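PDB 2QGH: diaminopimelate decarboxylase from Helicobacter pylori, which catalyses the pyridoxal-phosphate-dependent decarboxylation of meso-diaminopimelate to L-lysine, the last step of bacterial lysine biosynthesis. Local coordinates for residues H31-Y36 / E290-V295; D41-A46 / S75-L80; E116-L121 / E140-S145. All blocks are in the same frame, centred on the assembly; numbering follows the deposited sequence.

Contact 1. Residues H31-Y36 / E290-V295; sequences HKTPFY and ELITQV
F35 lays one face of its ring against the branched I292, whose CB stands 4.1 Å from the ring centroid, displaced toward the rim. The phenyl gets there because chi1 (55°) sets CG between its own backbone N and carbonyl carbon, and the beta-branch of isoleucine offers a broad, stiff surface to lie on. Beneath this pair the backbones make an antiparallel hydrogen-bonded pair: F35 N donates a hydrogen bond to I292 O at 2.9 Å, and I292 N donates one to F35 O. At the next, non-hydrogen-bonded pair the side chains emerge on the other face, where L291 CD1 sits 4.3 Å over the centre of the Y36 ring, only 7° off its normal. The methyl covers one face of the phenol, whose OH hydrogen-bonds the carbonyl of D315. P34, after a cis peptide bond, bends the chain into the strand, and its CA lies 3.1 Å from I292 O. At the far end T33 and Q294 cross nearly perpendicularly; the extended glutamine donates from NE2 to T33 OG1 (3.2 Å, 153°), an oxygen also hydrogen-bonded to the D310 carboxylate. The short strand thus lines one edge of strand 289-299, with strand 369-372 pairing along that strand too; strand 393-397 runs parallel beyond strand 35-39, and F28 of helix 24-30 packs on both F35 and I292 in this mixed beta domain.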
loop_
_atom_site.group_PDB
_atom_site.type_symbol
_atom_site.label_atom_id
_atom_site.label_comp_id
_atom_site.label_asym_id
_atom_site.label_seq_id
_atom_site.Cartn_x
_atom_site.Cartn_y
_atom_site.Cartn_z
ATOM N N HIS A 31 5.024 -13.968 22.027
ATOM C CA HIS A 31 4.927 -13.295 20.733
ATOM C C HIS A 31 5.315 -11.822 20.806
ATOM O O HIS A 31 4.880 -11.084 21.689
ATOM C CB HIS A 31 3.514 -13.441 20.162
ATOM C CG HIS A 31 3.178 -14.840 19.742
ATOM N ND1 HIS A 31 2.140 -15.559 20.299
ATOM C CD2 HIS A 31 3.756 -15.660 18.833
ATOM C CE1 HIS A 31 2.094 -16.760 19.752
ATOM N NE2 HIS A 31 3.065 -16.848 18.860
ATOM N N LYS A 32 6.152 -11.404 19.867
ATOM C CA LYS A 32 6.631 -10.030 19.806
ATOM C C LYS A 32 5.727 -9.186 18.919
ATOM O O LYS A 32 5.147 -9.701 17.966
ATOM C CB LYS A 32 8.065 -10.027 19.259
ATOM C CG LYS A 32 8.516 -8.725 18.586
ATOM C CD LYS A 32 8.644 -7.576 19.571
ATOM C CE LYS A 32 9.180 -6.320 18.897
ATOM N NZ LYS A 32 10.518 -6.563 18.285
ATOM N N THR A 33 5.610 -7.897 19.240
ATOM C CA THR A 33 4.789 -6.968 18.460
ATOM C C THR A 33 5.560 -6.435 17.237
ATOM O O THR A 33 6.786 -6.531 17.179
ATOM C CB THR A 33 4.352 -5.746 19.312
ATOM O OG1 THR A 33 5.511 -5.079 19.823
ATOM C CG2 THR A 33 3.460 -6.178 20.462
ATOM N N PRO A 34 4.851 -5.877 16.241
ATOM C CA PRO A 34 3.391 -5.729 16.202
ATOM C C PRO A 34 2.789 -6.933 15.485
ATOM O O PRO A 34 3.469 -7.612 14.716
ATOM C CB PRO A 34 3.202 -4.442 15.411
ATOM C CG PRO A 34 4.297 -4.561 14.362
ATOM C CD PRO A 34 5.489 -5.079 15.170
ATOM N N PHE A 35 1.525 -7.217 15.743
ATOM C CA PHE A 35 0.895 -8.333 15.066
ATOM C C PHE A 35 -0.603 -8.174 14.965
ATOM O O PHE A 35 -1.197 -7.328 15.624
ATOM C CB PHE A 35 1.230 -9.655 15.762
ATOM C CG PHE A 35 0.895 -9.690 17.235
ATOM C CD1 PHE A 35 1.873 -9.435 18.193
ATOM C CD2 PHE A 35 -0.386 -10.030 17.665
ATOM C CE1 PHE A 35 1.583 -9.523 19.558
ATOM C CE2 PHE A 35 -0.684 -10.122 19.026
ATOM C CZ PHE A 35 0.302 -9.869 19.976
ATOM N N TYR A 36 -1.209 -8.969 14.100
ATOM C CA TYR A 36 -2.647 -8.946 13.952
ATOM C C TYR A 36 -3.218 -10.065 14.824
ATOM O O TYR A 36 -2.676 -11.171 14.852
ATOM C CB TYR A 36 -3.024 -9.173 12.488
ATOM C CG TYR A 36 -2.922 -7.932 11.624
ATOM C CD1 TYR A 36 -3.906 -6.949 11.672
ATOM C CD2 TYR A 36 -1.852 -7.749 10.748
ATOM C CE1 TYR A 36 -3.839 -5.817 10.870
ATOM C CE2 TYR A 36 -1.772 -6.612 9.939
ATOM C CZ TYR A 36 -2.774 -5.656 10.006
ATOM O OH TYR A 36 -2.730 -4.549 9.194
ATOM N N GLU A 290 -7.615 -7.073 15.267
ATOM C CA GLU A 290 -7.007 -5.937 15.927
ATOM C C GLU A 290 -5.497 -5.922 15.750
ATOM O O GLU A 290 -4.851 -6.968 15.704
ATOM C CB GLU A 290 -7.387 -5.928 17.404
ATOM C CG GLU A 290 -8.837 -5.526 17.586
ATOM C CD GLU A 290 -9.234 -5.325 19.027
ATOM O OE1 GLU A 290 -10.267 -4.655 19.261
ATOM O OE2 GLU A 290 -8.523 -5.840 19.919
ATOM N N LEU A 291 -4.954 -4.719 15.619
ATOM C CA LEU A 291 -3.524 -4.531 15.440
ATOM C C LEU A 291 -2.859 -4.168 16.773
ATOM O O LEU A 291 -2.941 -3.029 17.244
ATOM C CB LEU A 291 -3.275 -3.438 14.395
ATOM C CG LEU A 291 -1.838 -3.088 14.005
ATOM C CD1 LEU A 291 -0.998 -4.347 13.829
ATOM C CD2 LEU A 291 -1.873 -2.272 12.725
ATOM N N ILE A 292 -2.215 -5.163 17.374
ATOM C CA ILE A 292 -1.527 -4.990 18.643
ATOM C C ILE A 292 -0.112 -4.522 18.339
ATOM O O ILE A 292 0.650 -5.203 17.646
ATOM C CB ILE A 292 -1.457 -6.324 19.435
ATOM C CG1 ILE A 292 -2.833 -7.007 19.453
ATOM C CG2 ILE A 292 -0.961 -6.059 20.852
ATOM C CD1 ILE A 292 -3.951 -6.142 19.979
ATOM N N THR A 293 0.231 -3.361 18.876
ATOM C CA THR A 293 1.527 -2.758 18.657
ATOM C C THR A 293 2.057 -2.193 19.974
ATOM O O THR A 293 1.288 -1.724 20.821
ATOM C CB THR A 293 1.403 -1.635 17.627
ATOM O OG1 THR A 293 2.657 -0.969 17.479
ATOM C CG2 THR A 293 0.348 -0.647 18.063
ATOM N N GLN A 294 3.376 -2.234 20.131
ATOM C CA GLN A 294 4.032 -1.754 21.344
ATOM C C GLN A 294 4.535 -0.323 21.215
ATOM O O GLN A 294 4.876 0.127 20.125
ATOM C CB GLN A 294 5.200 -2.688 21.683
ATOM C CG GLN A 294 6.123 -2.178 22.765
ATOM C CD GLN A 294 7.241 -3.152 23.080
ATOM O OE1 GLN A 294 8.153 -2.835 23.838
ATOM N NE2 GLN A 294 7.173 -4.347 22.504
ATOM N N VAL A 295 4.581 0.389 22.336
ATOM C CA VAL A 295 5.059 1.771 22.340
ATOM C C VAL A 295 6.584 1.781 22.403
ATOM O O VAL A 295 7.172 1.115 23.244
ATOM C CB VAL A 295 4.531 2.546 23.559
ATOM C CG1 VAL A 295 5.074 3.976 23.547
ATOM C CG2 VAL A 295 3.017 2.546 23.556
#

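Contact 2. Residues D41-A46 / S75-L80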
loop_
_atom_site.group_PDB
_atom_site.type_symbol
_atom_site.label_atom_id
_atom_site.label_comp_id
_atom_site.label_asym_id
_atom_site.label_seq_id
_atom_site.Cartn_x
_atom_site.Cartn_y
_atom_site.Cartn_z
ATOM N N ASP A 41 -14.540 -16.061 16.819
ATOM C CA ASP A 41 -15.964 -16.157 17.141
ATOM C C ASP A 41 -16.746 -15.036 16.483
ATOM O O ASP A 41 -17.856 -15.244 15.981
ATOM C CB ASP A 41 -16.205 -16.082 18.653
ATOM C CG ASP A 41 -15.899 -17.384 19.360
ATOM O OD1 ASP A 41 -15.982 -18.452 18.714
ATOM O OD2 ASP A 41 -15.592 -17.335 20.571
ATOM N N LYS A 42 -16.178 -13.839 16.502
ATOM C CA LYS A 42 -16.838 -12.699 15.902
ATOM C C LYS A 42 -17.013 -12.887 14.400
ATOM O O LYS A 42 -17.955 -12.360 13.810
ATOM C CB LYS A 42 -16.046 -11.430 16.197
ATOM C CG LYS A 42 -15.986 -11.099 17.680
ATOM C CD LYS A 42 -15.233 -9.808 17.910
ATOM C CE LYS A 42 -15.105 -9.501 19.380
ATOM N NZ LYS A 42 -14.461 -8.172 19.575
ATOM N N ILE A 43 -16.107 -13.642 13.784
ATOM C CA ILE A 43 -16.178 -13.899 12.347
ATOM C C ILE A 43 -17.296 -14.902 12.077
ATOM O O ILE A 43 -18.059 -14.755 11.123
ATOM C CB ILE A 43 -14.851 -14.474 11.808
ATOM C CG1 ILE A 43 -13.730 -13.448 11.978
ATOM C CG2 ILE A 43 -15.004 -14.850 10.349
ATOM C CD1 ILE A 43 -12.362 -13.936 11.555
ATOM N N LYS A 44 -17.376 -15.915 12.934
ATOM C CA LYS A 44 -18.384 -16.962 12.832
ATOM C C LYS A 44 -19.786 -16.431 13.123
ATOM O O LYS A 44 -20.766 -16.876 12.519
ATOM C CB LYS A 44 -18.045 -18.093 13.808
ATOM C CG LYS A 44 -19.143 -19.123 14.015
ATOM C CD LYS A 44 -18.696 -20.188 15.016
ATOM C CE LYS A 44 -19.862 -21.039 15.519
ATOM N NZ LYS A 44 -20.587 -21.725 14.412
ATOM N N GLN A 45 -19.881 -15.478 14.045
ATOM C CA GLN A 45 -21.170 -14.903 14.413
ATOM C C GLN A 45 -21.648 -13.903 13.360
ATOM O O GLN A 45 -22.832 -13.872 13.023
ATOM C CB GLN A 45 -21.071 -14.234 15.791
ATOM C CG GLN A 45 -22.391 -13.712 16.362
ATOM C CD GLN A 45 -23.462 -14.796 16.497
ATOM O OE1 GLN A 45 -24.422 -14.854 15.711
ATOM N NE2 GLN A 45 -23.299 -15.663 17.492
ATOM N N ALA A 46 -20.730 -13.097 12.834
ATOM C CA ALA A 46 -21.072 -12.109 11.813
ATOM C C ALA A 46 -21.548 -12.815 10.551
ATOM O O ALA A 46 -22.450 -12.343 9.861
ATOM C CB ALA A 46 -19.861 -11.239 11.495
ATOM N N SER A 75 -11.013 -20.917 5.916
ATOM C CA SER A 75 -11.345 -22.289 6.281
ATOM C C SER A 75 -12.489 -22.297 7.294
ATOM O O SER A 75 -13.382 -23.138 7.237
ATOM C CB SER A 75 -10.122 -22.981 6.876
ATOM O OG SER A 75 -10.383 -24.352 7.101
ATOM N N LEU A 76 -12.444 -21.365 8.236
ATOM C CA LEU A 76 -13.493 -21.249 9.233
ATOM C C LEU A 76 -14.803 -20.942 8.507
ATOM O O LEU A 76 -15.850 -21.520 8.806
ATOM C CB LEU A 76 -13.167 -20.124 10.219
ATOM C CG LEU A 76 -14.367 -19.575 11.005
ATOM C CD1 LEU A 76 -15.017 -20.692 11.827
ATOM C CD2 LEU A 76 -13.913 -18.447 11.909
ATOM N N LEU A 77 -14.749 -20.037 7.539
ATOM C CA LEU A 77 -15.957 -19.693 6.806
ATOM C C LEU A 77 -16.443 -20.869 5.980
ATOM O O LEU A 77 -17.643 -21.061 5.819
ATOM C CB LEU A 77 -15.705 -18.479 5.922
ATOM C CG LEU A 77 -15.558 -17.172 6.710
ATOM C CD1 LEU A 77 -14.925 -16.100 5.835
ATOM C CD2 LEU A 77 -16.926 -16.728 7.218
ATOM N N ALA A 78 -15.515 -21.673 5.474
ATOM C CA ALA A 78 -15.880 -22.829 4.665
ATOM C C ALA A 78 -16.644 -23.871 5.481
ATOM O O ALA A 78 -17.573 -24.505 4.982
ATOM C CB ALA A 78 -14.633 -23.456 4.065
ATOM N N HIS A 79 -16.246 -24.047 6.738
ATOM C CA HIS A 79 -16.895 -25.020 7.606
ATOM C C HIS A 79 -18.335 -24.596 7.861
ATOM O O HIS A 79 -19.176 -25.411 8.243
ATOM C CB HIS A 79 -16.129 -25.147 8.928
ATOM C CG HIS A 79 -16.669 -26.208 9.839
ATOM N ND1 HIS A 79 -17.519 -25.929 10.889
ATOM C CD2 HIS A 79 -16.512 -27.554 9.831
ATOM C CE1 HIS A 79 -17.863 -27.057 11.486
ATOM N NE2 HIS A 79 -17.265 -28.057 10.864
ATOM N N LEU A 80 -18.607 -23.315 7.635
ATOM C CA LEU A 80 -19.935 -22.753 7.817
ATOM C C LEU A 80 -20.628 -22.729 6.464
ATOM O O LEU A 80 -21.651 -22.073 6.285
ATOM C CB LEU A 80 -19.833 -21.334 8.379
ATOM C CG LEU A 80 -19.092 -21.213 9.719
ATOM C CD1 LEU A 80 -19.025 -19.764 10.149
ATOM C CD2 LEU A 80 -19.798 -22.035 10.775
#
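I43 turns CG2 anti to its backbone nitrogen and CG1 beside it (chi1 -64°), which places the CG2 methyl against two leucines of helix 71-79. L76 swings its CG to the opposite side of CB from its own nitrogen (chi1 160°), and L76 and L77 each offer a CD2 methyl to the isoleucine: I43 CG2 is 4.1 Å from L76 CD2 and 4.1 Å from L77 CD2. The isoleucine meets L77 at about a right angle. At the next residue K44 lies across L80, one turn beyond L76, again nearly perpendicular. Its CG is 3.9 Å from L80 CD1, and a bend at the last torsion brings NZ to 3.7 Å from L80 CD2, so the aliphatic stem covers the leucine at the margin of the interface. The axes of segments 41-46 and 75-79 approach to 10.2 Å and cross at -39°; here I43, L76 and L80 fill the space between them. F47, on the continuation of helix 40-52, also packs on L77 and L80, while F40 touches L76. This joins the helix before the first barrel strand to the helix between the first and second. With mostly methyls and methylenes touching, the contact rests on dispersion and exclusion of water; lysine suits this margin because its stem packs on the leucine while its amine, probably charged, may remain accessible to water in this partly exposed residue.

Contact 3. Residues E116-L121 / E140-S145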
loop_
_atom_site.group_PDB
_atom_site.type_symbol
_atom_site.label_atom_id
_atom_site.label_comp_id
_atom_site.label_asym_id
_atom_site.label_seq_id
_atom_site.Cartn_x
_atom_site.Cartn_y
_atom_site.Cartn_z
ATOM N N GLU A 116 -6.862 -15.958 -16.230
ATOM C CA GLU A 116 -7.796 -16.062 -15.114
ATOM C C GLU A 116 -9.163 -16.594 -15.581
ATOM O O GLU A 116 -9.769 -17.448 -14.924
ATOM C CB GLU A 116 -7.949 -14.696 -14.414
ATOM C CG GLU A 116 -6.668 -14.184 -13.721
ATOM C CD GLU A 116 -6.889 -12.900 -12.917
ATOM O OE1 GLU A 116 -7.352 -11.897 -13.498
ATOM O OE2 GLU A 116 -6.596 -12.892 -11.700
ATOM N N ILE A 117 -9.646 -16.098 -16.715
ATOM C CA ILE A 117 -10.931 -16.552 -17.253
ATOM C C ILE A 117 -10.897 -18.059 -17.502
ATOM O O ILE A 117 -11.730 -18.811 -16.986
ATOM C CB ILE A 117 -11.267 -15.848 -18.593
ATOM C CG1 ILE A 117 -11.449 -14.346 -18.366
ATOM C CG2 ILE A 117 -12.519 -16.454 -19.198
ATOM C CD1 ILE A 117 -11.564 -13.544 -19.648
ATOM N N GLU A 118 -9.928 -18.491 -18.304
ATOM C CA GLU A 118 -9.755 -19.901 -18.635
ATOM C C GLU A 118 -9.675 -20.787 -17.391
ATOM O O GLU A 118 -10.326 -21.829 -17.318
ATOM C CB GLU A 118 -8.486 -20.082 -19.465
ATOM C CG GLU A 118 -8.127 -21.531 -19.741
ATOM C CD GLU A 118 -6.637 -21.722 -19.897
ATOM O OE1 GLU A 118 -6.061 -21.157 -20.851
ATOM O OE2 GLU A 118 -6.037 -22.428 -19.057
ATOM N N GLN A 119 -8.870 -20.374 -16.418
ATOM C CA GLN A 119 -8.692 -21.139 -15.190
ATOM C C GLN A 119 -9.971 -21.232 -14.392
ATOM O O GLN A 119 -10.271 -22.264 -13.804
ATOM C CB GLN A 119 -7.598 -20.508 -14.321
ATOM C CG GLN A 119 -6.200 -20.689 -14.876
ATOM C CD GLN A 119 -5.858 -22.153 -15.089
ATOM O OE1 GLN A 119 -5.767 -22.928 -14.133
ATOM N NE2 GLN A 119 -5.680 -22.542 -16.347
ATOM N N ALA A 120 -10.730 -20.147 -14.377
ATOM C CA ALA A 120 -11.974 -20.119 -13.632
ATOM C C ALA A 120 -13.003 -21.058 -14.242
ATOM O O ALA A 120 -13.689 -21.786 -13.525
ATOM C CB ALA A 120 -12.515 -18.704 -13.585
ATOM N N LEU A 121 -13.109 -21.033 -15.566
ATOM C CA LEU A 121 -14.061 -21.878 -16.282
ATOM C C LEU A 121 -13.773 -23.355 -16.062
ATOM O O LEU A 121 -14.686 -24.175 -16.007
ATOM C CB LEU A 121 -14.014 -21.581 -17.781
ATOM C CG LEU A 121 -14.431 -20.182 -18.234
ATOM C CD1 LEU A 121 -14.280 -20.109 -19.750
ATOM C CD2 LEU A 121 -15.870 -19.890 -17.819
ATOM N N GLU A 140 -16.450 -15.771 -24.022
ATOM C CA GLU A 140 -17.088 -16.630 -25.008
ATOM C C GLU A 140 -16.065 -17.381 -25.841
ATOM O O GLU A 140 -16.184 -18.591 -26.049
ATOM C CB GLU A 140 -17.974 -15.818 -25.950
ATOM C CG GLU A 140 -18.820 -16.697 -26.848
ATOM C CD GLU A 140 -19.513 -15.919 -27.935
ATOM O OE1 GLU A 140 -20.490 -16.436 -28.517
ATOM O OE2 GLU A 140 -19.069 -14.789 -28.214
ATOM N N THR A 141 -15.067 -16.657 -26.333
ATOM C CA THR A 141 -14.029 -17.267 -27.150
ATOM C C THR A 141 -13.295 -18.365 -26.387
ATOM O O THR A 141 -12.977 -19.417 -26.946
ATOM C CB THR A 141 -13.004 -16.213 -27.611
ATOM O OG1 THR A 141 -13.661 -15.240 -28.430
ATOM C CG2 THR A 141 -11.885 -16.864 -28.408
ATOM N N ILE A 142 -13.021 -18.119 -25.109
ATOM C CA ILE A 142 -12.306 -19.093 -24.300
ATOM C C ILE A 142 -13.204 -20.275 -23.953
ATOM O O ILE A 142 -12.765 -21.421 -23.981
ATOM C CB ILE A 142 -11.750 -18.447 -23.005
ATOM C CG1 ILE A 142 -10.710 -17.375 -23.369
ATOM C CG2 ILE A 142 -11.105 -19.513 -22.116
ATOM C CD1 ILE A 142 -10.091 -16.675 -22.176
ATOM N N ALA A 143 -14.464 -19.997 -23.642
ATOM C CA ALA A 143 -15.402 -21.058 -23.301
ATOM C C ALA A 143 -15.577 -21.967 -24.513
ATOM O O ALA A 143 -15.621 -23.197 -24.397
ATOM C CB ALA A 143 -16.741 -20.460 -22.898
ATOM N N GLN A 144 -15.664 -21.343 -25.679
ATOM C CA GLN A 144 -15.840 -22.077 -26.911
ATOM C C GLN A 144 -14.700 -23.047 -27.167
ATOM O O GLN A 144 -14.926 -24.185 -27.580
ATOM C CB GLN A 144 -15.955 -21.107 -28.075
ATOM C CG GLN A 144 -16.283 -21.783 -29.387
ATOM C CD GLN A 144 -16.581 -20.797 -30.487
ATOM O OE1 GLN A 144 -17.059 -21.174 -31.551
ATOM N NE2 GLN A 144 -16.300 -19.521 -30.237
ATOM N N SER A 145 -13.472 -22.609 -26.917
ATOM C CA SER A 145 -12.327 -23.472 -27.161
ATOM C C SER A 145 -12.283 -24.617 -26.171
ATOM O O SER A 145 -11.730 -25.676 -26.464
ATOM C CB SER A 145 -11.026 -22.681 -27.072
ATOM O OG SER A 145 -10.776 -22.282 -25.746
#
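I142 opposes I117, E118 and L121 where two neighbouring helices of the TIM-type (beta/alpha)8 barrel pack side by side. Helix 114-122 follows barrel strand 105-107, and helix 133-146 follows strand 127-130, so this is packing of successive helices on the outside of a parallel barrel. The axes of segments 116-121 and 140-145 pass 9.7 Å apart at -46°. Along the second helix, E140 faces away from the interface, its carboxylate hydrogen-bonded to the hydroxyl of S194, and T141 turns its hydroxyl back to the carbonyl of K137; a glutamate suits a position that meets a hydroxyl, and a threonine suits the exposed one. I142 then supplies the main wedge. Its chi1 of -64° spreads the two branches: CG1 carries CD1 to one side, against I117 CG2 at 3.8 Å, while CG2, anti to the backbone nitrogen, presses on the backbone and stem of E118, 3.8 Å from E118 CB. A beta-branched residue is apt here because it can fill two neighbouring positions at once. The glutamate lends only its aliphatic root, which lets its carboxylate stay at the margin. L121, one turn beyond I117, also reaches I142 CG2 with its CD1. At A143 the side chain is a single methyl, small enough for L121 to close on the main chain itself: the same CD1 lies 3.8 Å from A143 CA and 4.0 Å from A143 CB. Inward of this pair are L128 and A150 of the barrel strands, with L121 touching both and A143 touching A150, while I117 also packs on Y297 of the second subunit. Q144, exposed, touches F196 instead. The segment finishes at S145, whose hydroxyl folds back on its own helix: OG donates to I142 O at 2.8 Å, approaching 26° out of the carbonyl plane.

Along the chain, contact 1 opens first and closes last: the loop it completes, from 31-36 to 290-295, encloses contacts 2 and 3, which follow one another in series. Contact 1 belongs to the mixed beta domain, whereas the other two join helices associated with the parallel barrel of the pyridoxal-binding domain. Strand 35-39 runs straight into helix 40-52, so contacts 1 and 2 are linked through the chain although their centres are 23 Å apart. Contacts 2 and 3 have centres 32 Å apart; contacts 1 and 3, 43 Å apart, lie on opposite sides of the chain's centre. Pairing 31-36 with 290-295 thus ties both ends of the barrel-containing region to the beta domain.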